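Local coordinates for 5' nucleotidase family protein (Staphylococcus aureus subsp. aureus, PDB 4Q7F) that belongs to the 5' nucleotidase family, pairing a calcineurin-like metallophosphoesterase domain with a 5'-nucleotidase C-terminal domain, at residues F166-E171 and L179-A184. Residues are numbered along the deposited sequence; the frame is centred on the assembly and turned at random.
Sequences FIPHWE and LTFHSA. With 3D1 ((2R,3S,5R)-5-(6-amino-9H-purin-9-yl)-tetrahydro-2-(hydroxymethyl)furan-3-ol), chain D.
Ile167 O accepts two backbone bonds, from Trp170 N at 2.9 Å and from Glu171 N, while the side chain of Ile167 packs on Phe181. The Trp170 N bond is i+3, the Glu171 N bond i+4; with His169 N to Phe166 O they shape a short 3-10 turn, 167-169, in the calcineurin-like phosphoesterase region. The turn follows strand 155-163. It packs against strand 179-181, which edges a small antiparallel sheet. No hydrogen bond links the two segments; the contact is apolar. The Phe181 ring carries it. Pro168 lies over one ring face, with its CD 4.1 Å from the Phe181 ring centroid and 22° off the normal. This is a CH-pi contact, displaced toward the rim. Pro168 CG comes to 3.6 Å from Phe181 CD1. Ile167 comes obliquely from the same side of the ring plane, at CE2 and CZ, its side chain crossing that of Phe181 at about a right angle. Its CB sits 3.6 Å from Phe181 CE2, and CG2 and CD1 also touch the ring. Phe181 CG stands anti to its own carbonyl carbon (chi1 -53°), which carries the ring across to the turn. Ile176 of helix 173-176 and Ile135 of strand 135-137 touch both Ile167 and Phe181.

The turn also leads into the ligand pocket. The Phe166 and His169 rings overlap, with His169 CD2 above the centre of the Phe166 ring. The Trp170 ring has Phe166 O over one face and C5' of 3D1 over the opposite face. The closest ligand approach is Trp170 CZ2 to 3D1 O5', 3.5 Å.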
loop_
_atom_site.group_PDB
_atom_site.type_symbol
_atom_site.label_atom_id
_atom_site.label_comp_id
_atom_site.label_asym_id
_atom_site.label_seq_id
_atom_site.Cartn_x
_atom_site.Cartn_y
_atom_site.Cartn_z
ATOM N N PHE A 166 11.679 -1.527 -4.472
ATOM C CA PHE A 166 11.334 -2.844 -3.905
ATOM C C PHE A 166 10.172 -3.576 -4.580
ATOM O O PHE A 166 9.791 -4.638 -4.141
ATOM C CB PHE A 166 11.032 -2.647 -2.416
ATOM C CG PHE A 166 11.583 -3.719 -1.521
ATOM C CD1 PHE A 166 12.948 -3.834 -1.352
ATOM C CD2 PHE A 166 10.749 -4.537 -0.780
ATOM C CE1 PHE A 166 13.480 -4.786 -0.509
ATOM C CE2 PHE A 166 11.274 -5.485 0.079
ATOM C CZ PHE A 166 12.643 -5.617 0.204
ATOM N N ILE A 167 9.630 -3.006 -5.650
ATOM C CA ILE A 167 8.499 -3.588 -6.379
ATOM C C ILE A 167 8.594 -5.104 -6.706
ATOM O O ILE A 167 7.574 -5.798 -6.605
ATOM C CB ILE A 167 8.141 -2.725 -7.610
ATOM C CG1 ILE A 167 7.613 -1.357 -7.131
ATOM C CG2 ILE A 167 7.099 -3.427 -8.465
ATOM C CD1 ILE A 167 7.435 -0.261 -8.191
ATOM N N PRO A 168 9.794 -5.625 -7.105
ATOM C CA PRO A 168 9.922 -7.063 -7.353
ATOM C C PRO A 168 9.562 -7.949 -6.171
ATOM O O PRO A 168 9.203 -9.104 -6.370
ATOM C CB PRO A 168 11.411 -7.226 -7.723
ATOM C CG PRO A 168 11.744 -5.922 -8.376
ATOM C CD PRO A 168 11.009 -4.907 -7.534
ATOM N N HIS A 169 9.644 -7.417 -4.951
ATOM C CA HIS A 169 9.295 -8.197 -3.767
ATOM C C HIS A 169 7.794 -8.268 -3.514
ATOM O O HIS A 169 7.369 -8.963 -2.587
ATOM C CB HIS A 169 9.965 -7.601 -2.537
ATOM C CG HIS A 169 11.457 -7.713 -2.549
ATOM N ND1 HIS A 169 12.133 -8.651 -1.805
ATOM C CD2 HIS A 169 12.403 -7.007 -3.213
ATOM C CE1 HIS A 169 13.432 -8.524 -2.011
ATOM N NE2 HIS A 169 13.622 -7.528 -2.854
ATOM N N TRP A 170 6.990 -7.595 -4.345
ATOM C CA TRP A 170 5.542 -7.577 -4.131
ATOM C C TRP A 170 4.642 -7.919 -5.324
ATOM O O TRP A 170 3.618 -8.588 -5.176
ATOM C CB TRP A 170 5.084 -6.166 -3.685
ATOM C CG TRP A 170 5.856 -5.555 -2.534
ATOM C CD1 TRP A 170 6.193 -6.163 -1.342
ATOM C CD2 TRP A 170 6.337 -4.214 -2.450
ATOM N NE1 TRP A 170 6.881 -5.275 -0.541
ATOM C CE2 TRP A 170 6.975 -4.073 -1.201
ATOM C CE3 TRP A 170 6.297 -3.105 -3.321
ATOM C CZ2 TRP A 170 7.570 -2.878 -0.803
ATOM C CZ3 TRP A 170 6.889 -1.933 -2.921
ATOM C CH2 TRP A 170 7.526 -1.825 -1.686
ATOM N N GLU A 171 5.021 -7.435 -6.486
ATOM C CA GLU A 171 4.143 -7.469 -7.651
ATOM C C GLU A 171 4.102 -8.790 -8.424
ATOM O O GLU A 171 5.011 -9.611 -8.310
ATOM C CB GLU A 171 4.569 -6.301 -8.583
ATOM C CG GLU A 171 3.603 -6.005 -9.719
ATOM C CD GLU A 171 2.198 -5.781 -9.191
ATOM O OE1 GLU A 171 1.351 -6.692 -9.390
ATOM O OE2 GLU A 171 1.986 -4.752 -8.503
ATOM N N LEU A 179 10.693 -4.753 -16.865
ATOM C CA LEU A 179 11.155 -3.586 -16.142
ATOM C C LEU A 179 12.390 -3.819 -15.308
ATOM O O LEU A 179 12.637 -4.918 -14.832
ATOM C CB LEU A 179 10.032 -3.074 -15.204
ATOM C CG LEU A 179 8.643 -2.866 -15.829
ATOM C CD1 LEU A 179 7.693 -2.287 -14.787
ATOM C CD2 LEU A 179 8.701 -1.978 -17.052
ATOM N N THR A 180 13.115 -2.734 -15.086
ATOM C CA THR A 180 14.303 -2.714 -14.258
ATOM C C THR A 180 14.118 -1.597 -13.224
ATOM O O THR A 180 13.830 -0.447 -13.595
ATOM C CB THR A 180 15.537 -2.430 -15.112
ATOM O OG1 THR A 180 15.600 -3.407 -16.156
ATOM C CG2 THR A 180 16.810 -2.485 -14.273
ATOM N N PHE A 181 14.285 -1.938 -11.945
ATOM C CA PHE A 181 14.116 -0.994 -10.840
ATOM C C PHE A 181 15.446 -0.609 -10.230
ATOM O O PHE A 181 16.118 -1.433 -9.623
ATOM C CB PHE A 181 13.222 -1.608 -9.762
ATOM C CG PHE A 181 11.921 -2.096 -10.294
ATOM C CD1 PHE A 181 11.831 -3.356 -10.879
ATOM C CD2 PHE A 181 10.798 -1.302 -10.255
ATOM C CE1 PHE A 181 10.633 -3.804 -11.413
ATOM C CE2 PHE A 181 9.600 -1.741 -10.786
ATOM C CZ PHE A 181 9.516 -2.995 -11.359
ATOM N N HIS A 182 15.821 0.656 -10.349
ATOM C CA HIS A 182 17.096 1.093 -9.794
ATOM C C HIS A 182 16.935 1.801 -8.447
ATOM O O HIS A 182 15.898 2.414 -8.163
ATOM C CB HIS A 182 17.797 2.029 -10.787
ATOM C CG HIS A 182 18.055 1.407 -12.122
ATOM N ND1 HIS A 182 19.216 0.728 -12.415
ATOM C CD2 HIS A 182 17.305 1.373 -13.247
ATOM C CE1 HIS A 182 19.164 0.285 -13.659
ATOM N NE2 HIS A 182 18.017 0.669 -14.188
ATOM N N SER A 183 17.966 1.690 -7.611
ATOM C CA SER A 183 17.996 2.381 -6.326
ATOM C C SER A 183 17.681 3.875 -6.495
ATOM O O SER A 183 18.296 4.540 -7.332
ATOM C CB SER A 183 19.392 2.264 -5.727
ATOM O OG SER A 183 19.575 3.219 -4.700
ATOM N N ALA A 184 16.752 4.395 -5.695
ATOM C CA ALA A 184 16.393 5.810 -5.745
ATOM C C ALA A 184 17.579 6.647 -5.296
ATOM O O ALA A 184 17.808 7.727 -5.819
ATOM C CB ALA A 184 15.182 6.103 -4.878
HETATM O "O5'" 3D1 D . 5.294 -2.292 1.730
HETATM C "C5'" 3D1 D . 4.258 -3.190 1.344
HETATM C "C4'" 3D1 D . 3.279 -2.508 0.406
HETATM O "O4'" 3D1 D . 2.455 -3.531 -0.133
HETATM C "C1'" 3D1 D . 1.107 -3.429 0.336
HETATM N N9 3D1 D . 0.602 -4.789 0.675
HETATM C C4 3D1 D . 0.077 -5.586 -0.245
HETATM N N3 3D1 D . -0.144 -5.460 -1.573
HETATM C C2 3D1 D . -0.709 -6.464 -2.269
HETATM N N1 3D1 D . -1.073 -7.644 -1.697
HETATM C C6 3D1 D . -0.904 -7.897 -0.379
HETATM N N6 3D1 D . -1.278 -9.093 0.152
HETATM C C5 3D1 D . -0.278 -6.839 0.444
HETATM N N7 3D1 D . 0.060 -6.671 1.739
HETATM C C8 3D1 D . 0.604 -5.434 1.871
HETATM C "C2'" 3D1 D . 1.114 -2.406 1.463
HETATM C "C3'" 3D1 D . 2.296 -1.544 1.059
HETATM O "O3'" 3D1 D . 1.843 -0.571 0.095
#